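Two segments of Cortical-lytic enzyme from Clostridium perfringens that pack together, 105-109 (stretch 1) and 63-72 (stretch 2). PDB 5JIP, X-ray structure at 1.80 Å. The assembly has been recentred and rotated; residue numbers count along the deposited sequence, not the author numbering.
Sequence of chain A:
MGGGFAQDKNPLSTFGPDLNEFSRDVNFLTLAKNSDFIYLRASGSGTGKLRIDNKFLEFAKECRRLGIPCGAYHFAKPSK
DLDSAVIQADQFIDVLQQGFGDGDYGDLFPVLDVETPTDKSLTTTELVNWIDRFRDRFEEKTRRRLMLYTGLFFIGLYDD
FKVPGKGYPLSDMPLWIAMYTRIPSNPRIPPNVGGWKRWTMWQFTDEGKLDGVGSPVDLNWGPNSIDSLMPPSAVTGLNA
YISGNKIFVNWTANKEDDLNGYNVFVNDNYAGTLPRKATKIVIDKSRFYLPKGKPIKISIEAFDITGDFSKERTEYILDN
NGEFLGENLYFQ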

ATOM      1  N   TYR A 105      -5.116 -21.334   4.278  1.00  8.41           N
ATOM      2  CA  TYR A 105      -4.237 -21.772   3.204  1.00  8.84           C
ATOM      3  C   TYR A 105      -2.759 -21.664   3.589  1.00  7.88           C
ATOM      4  O   TYR A 105      -1.892 -21.714   2.710  1.00  7.74           O
ATOM      5  CB  TYR A 105      -4.556 -20.980   1.920  1.00  7.56           C
ATOM      6  CG  TYR A 105      -6.034 -21.050   1.577  1.00  9.98           C
ATOM      7  CD1 TYR A 105      -6.557 -22.167   0.971  1.00 12.28           C
ATOM      8  CD2 TYR A 105      -6.902 -20.018   1.908  1.00 10.79           C
ATOM      9  CE1 TYR A 105      -7.903 -22.264   0.698  1.00  9.45           C
ATOM     10  CE2 TYR A 105      -8.249 -20.107   1.648  1.00  8.89           C
ATOM     11  CZ  TYR A 105      -8.742 -21.219   1.031  1.00 15.57           C
ATOM     12  OH  TYR A 105     -10.102 -21.296   0.761  1.00 19.22           O
ATOM     13  N   GLY A 106      -2.456 -21.566   4.880  1.00  7.82           N
ATOM     14  CA  GLY A 106      -1.095 -21.551   5.380  1.00  7.13           C
ATOM     15  C   GLY A 106      -0.697 -20.178   5.895  1.00 10.42           C
ATOM     16  O   GLY A 106      -1.356 -19.169   5.648  1.00  8.44           O
ATOM     17  N   ASP A 107       0.424 -20.154   6.626  1.00  7.61           N
ATOM     18  CA  ASP A 107       0.971 -18.888   7.096  1.00  8.44           C
ATOM     19  C   ASP A 107       1.704 -18.147   5.983  1.00  9.81           C
ATOM     20  O   ASP A 107       1.573 -16.925   5.847  1.00 10.73           O
ATOM     21  CB  ASP A 107       1.932 -19.127   8.250  1.00  8.79           C
ATOM     22  CG  ASP A 107       1.332 -19.985   9.337  1.00  9.94           C
ATOM     23  OD1 ASP A 107       0.156 -19.745   9.680  1.00 10.01           O
ATOM     24  OD2 ASP A 107       2.065 -20.852   9.860  1.00  8.06           O
ATOM     25  N   LEU A 108       2.509 -18.863   5.208  1.00  6.78           N
ATOM     26  CA  LEU A 108       3.268 -18.258   4.129  1.00  5.86           C
ATOM     27  C   LEU A 108       2.470 -18.336   2.836  1.00  5.83           C
ATOM     28  O   LEU A 108       1.477 -19.072   2.745  1.00  5.24           O
ATOM     29  CB  LEU A 108       4.594 -18.971   3.942  1.00  5.50           C
ATOM     30  CG  LEU A 108       5.268 -19.483   5.198  1.00  7.35           C
ATOM     31  CD1 LEU A 108       6.471 -20.374   4.840  1.00  5.23           C
ATOM     32  CD2 LEU A 108       5.703 -18.294   6.046  1.00  7.76           C
ATOM     33  N   PHE A 109       2.919 -17.562   1.823  1.00  5.44           N
ATOM     34  CA  PHE A 109       2.342 -17.632   0.481  1.00  5.90           C
ATOM     35  C   PHE A 109       2.192 -19.097   0.089  1.00  4.26           C
ATOM     36  O   PHE A 109       3.185 -19.834   0.061  1.00  5.65           O
ATOM     37  CB  PHE A 109       3.217 -16.980  -0.611  1.00  7.19           C
ATOM     38  CG  PHE A 109       3.426 -15.493  -0.492  1.00  6.12           C
ATOM     39  CD1 PHE A 109       2.398 -14.590  -0.745  1.00  7.52           C
ATOM     40  CD2 PHE A 109       4.696 -14.996  -0.243  1.00  4.70           C
ATOM     41  CE1 PHE A 109       2.638 -13.243  -0.673  1.00  6.68           C
ATOM     42  CE2 PHE A 109       4.941 -13.649  -0.188  1.00  6.89           C
ATOM     43  CZ  PHE A 109       3.933 -12.768  -0.397  1.00  5.11           C
TER
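Stretch 2, residues 63-72: CRRLGIPCGA

Stretch 2 leaves a helix, turns at Gly 67 and becomes a strand at Cys 70; stretch 1, without regular secondary structure, lies beside the start of that strand. Gly 67 closes the helix in a Schellman motif, its positive phi favouring glycine. Leu 108 and Gly 71 pair with their CA atoms 4.5 Å apart, Asp 107 and Cys 70 with theirs 5.2 Å apart, so the register advances in the same sense along both. Cys 70 O accepts two hydrogen bonds, from Asp 107 N at 2.7 Å and Leu 108 N at 3.2 Å. Gly 106, just before them, has backbone angles that would jam a CB against the preceding carbonyl. A water accepts from Ala 72 N and donates to Tyr 105 O and Leu 108 O, bridging the two backbones.

The CA-to-CB bond of Asp 107 points toward stretch 2. Asp 107 OD2 accepts from Cys 70 N at 2.9 Å and, weakly, from Arg 64 NE at 3.4 Å; Asp 107 OD1 forms a salt bridge with Arg 64 NH2 at 2.9 Å and accepts from Arg 64 NE at 3.0 Å. The long arginine suits its place, since its CB points sideways yet its guanidinium reaches the acid. Leu 108 CD2 makes an apolar contact with Pro 69 CB at 3.8 Å. Gly 71 leaves room for this leucine: a CB there would clash with Leu 108 CB.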

ATOM      1  N   CYS A  63       4.053 -28.086  12.593  1.00  6.86           N
ATOM      2  CA  CYS A  63       4.547 -26.719  12.470  1.00  6.27           C
ATOM      3  C   CYS A  63       3.588 -25.737  13.132  1.00  4.69           C
ATOM      4  O   CYS A  63       4.012 -24.806  13.833  1.00  6.05           O
ATOM      5  CB  CYS A  63       4.768 -26.361  10.996  1.00  6.12           C
ATOM      6  SG  CYS A  63       6.251 -27.076  10.262  1.00  8.25           S
ATOM      7  N   ARG A  64       2.292 -25.917  12.912  1.00  7.18           N
ATOM      8  CA  ARG A  64       1.315 -25.032  13.528  1.00  7.55           C
ATOM      9  C   ARG A  64       1.343 -25.184  15.039  1.00 10.24           C
ATOM     10  O   ARG A  64       1.246 -24.189  15.778  1.00  9.51           O
ATOM     11  CB  ARG A  64      -0.077 -25.329  12.993  1.00  8.00           C
ATOM     12  CG  ARG A  64      -0.387 -24.620  11.621  1.00  6.59           C
ATOM     13  CD  ARG A  64      -0.746 -23.172  11.869  1.00  8.52           C
ATOM     14  NE  ARG A  64      -0.872 -22.371  10.650  1.00  9.23           N
ATOM     15  CZ  ARG A  64      -1.976 -22.295   9.911  1.00 11.69           C
ATOM     16  NH1 ARG A  64      -3.039 -23.022  10.236  1.00  9.94           N
ATOM     17  NH2 ARG A  64      -2.002 -21.501   8.833  1.00 10.65           N
ATOM     18  N   ARG A  65       1.468 -26.424  15.513  1.00  8.85           N
ATOM     19  CA  ARG A  65       1.491 -26.657  16.952  1.00  9.48           C
ATOM     20  C   ARG A  65       2.680 -25.935  17.583  1.00 11.11           C
ATOM     21  O   ARG A  65       2.586 -25.422  18.706  1.00 10.77           O
ATOM     22  CB  ARG A  65       1.546 -28.157  17.253  1.00  8.70           C
ATOM     23  CG  ARG A  65       1.266 -28.505  18.762  1.00  9.37           C
ATOM     24  CD  ARG A  65       1.422 -29.992  19.084  1.00  8.69           C
ATOM     25  NE  ARG A  65       2.823 -30.314  18.981  1.00 10.74           N
ATOM     26  CZ  ARG A  65       3.722 -30.032  19.911  1.00 10.28           C
ATOM     27  NH1 ARG A  65       3.348 -29.497  21.069  1.00  9.94           N
ATOM     28  NH2 ARG A  65       4.991 -30.294  19.669  1.00 10.90           N
ATOM     29  N   LEU A  66       3.803 -25.885  16.874  1.00 10.08           N
ATOM     30  CA  LEU A  66       5.014 -25.262  17.391  1.00  8.52           C
ATOM     31  C   LEU A  66       5.121 -23.778  17.062  1.00  8.76           C
ATOM     32  O   LEU A  66       6.090 -23.131  17.486  1.00  9.19           O
ATOM     33  CB  LEU A  66       6.246 -25.972  16.846  1.00 10.18           C
ATOM     34  CG  LEU A  66       6.426 -27.410  17.323  1.00  8.20           C
ATOM     35  CD1 LEU A  66       7.588 -28.066  16.612  1.00 10.58           C
ATOM     36  CD2 LEU A  66       6.609 -27.452  18.797  1.00 10.93           C
ATOM     37  N   GLY A  67       4.161 -23.221  16.338  1.00  9.34           N
ATOM     38  CA  GLY A  67       4.226 -21.824  16.008  1.00 10.77           C
ATOM     39  C   GLY A  67       5.246 -21.487  14.941  1.00 12.16           C
ATOM     40  O   GLY A  67       5.657 -20.333  14.848  1.00 11.60           O
ATOM     41  N   ILE A  68       5.676 -22.469  14.145  1.00  7.32           N
ATOM     42  CA  ILE A  68       6.655 -22.218  13.087  1.00  8.53           C
ATOM     43  C   ILE A  68       5.908 -21.740  11.850  1.00  5.27           C
ATOM     44  O   ILE A  68       5.055 -22.474  11.326  1.00  7.94           O
ATOM     45  CB  ILE A  68       7.485 -23.451  12.731  1.00  6.71           C
ATOM     46  CG1 ILE A  68       8.176 -24.040  13.976  1.00  5.32           C
ATOM     47  CG2 ILE A  68       8.534 -23.066  11.689  1.00  9.39           C
ATOM     48  CD1 ILE A  68       8.808 -25.385  13.695  1.00 12.44           C
ATOM     49  N   PRO A  69       6.190 -20.544  11.341  1.00  8.72           N
ATOM     50  CA  PRO A  69       5.487 -20.086  10.129  1.00  4.17           C
ATOM     51  C   PRO A  69       5.651 -21.098   9.014  1.00  6.19           C
ATOM     52  O   PRO A  69       6.771 -21.483   8.665  1.00  6.31           O
ATOM     53  CB  PRO A  69       6.157 -18.749   9.800  1.00 10.02           C
ATOM     54  CG  PRO A  69       6.671 -18.264  11.143  1.00  8.12           C
ATOM     55  CD  PRO A  69       7.111 -19.519  11.862  1.00  8.02           C
ATOM     56  N   CYS A  70       4.519 -21.525   8.471  1.00  4.66           N
ATOM     57  CA  CYS A  70       4.441 -22.704   7.632  1.00  7.26           C
ATOM     58  C   CYS A  70       3.666 -22.405   6.357  1.00  7.36           C
ATOM     59  O   CYS A  70       2.600 -21.786   6.395  1.00  6.93           O
ATOM     60  CB  CYS A  70       3.787 -23.844   8.419  1.00  8.80           C
ATOM     61  SG  CYS A  70       3.763 -25.419   7.535  1.00  7.52           S
ATOM     62  N   GLY A  71       4.199 -22.843   5.221  1.00  6.60           N
ATOM     63  CA  GLY A  71       3.495 -22.718   3.963  1.00  4.94           C
ATOM     64  C   GLY A  71       3.663 -23.996   3.164  1.00  8.10           C
ATOM     65  O   GLY A  71       4.423 -24.881   3.557  1.00  5.96           O
ATOM     66  N   ALA A  72       2.963 -24.078   2.028  1.00  5.50           N
ATOM     67  CA  ALA A  72       3.066 -25.308   1.247  1.00  4.93           C
ATOM     68  C   ALA A  72       2.992 -25.035  -0.244  1.00  5.85           C
ATOM     69  O   ALA A  72       2.441 -24.022  -0.699  1.00  6.60           O
ATOM     70  CB  ALA A  72       1.977 -26.289   1.654  1.00  5.40           C
TER
HETATM   71  O   HOH W   1       2.437 -22.157  12.032  1.00  7.81           O
HETATM   72  O   HOH W   2       0.918 -21.851   2.273  1.00  6.62           O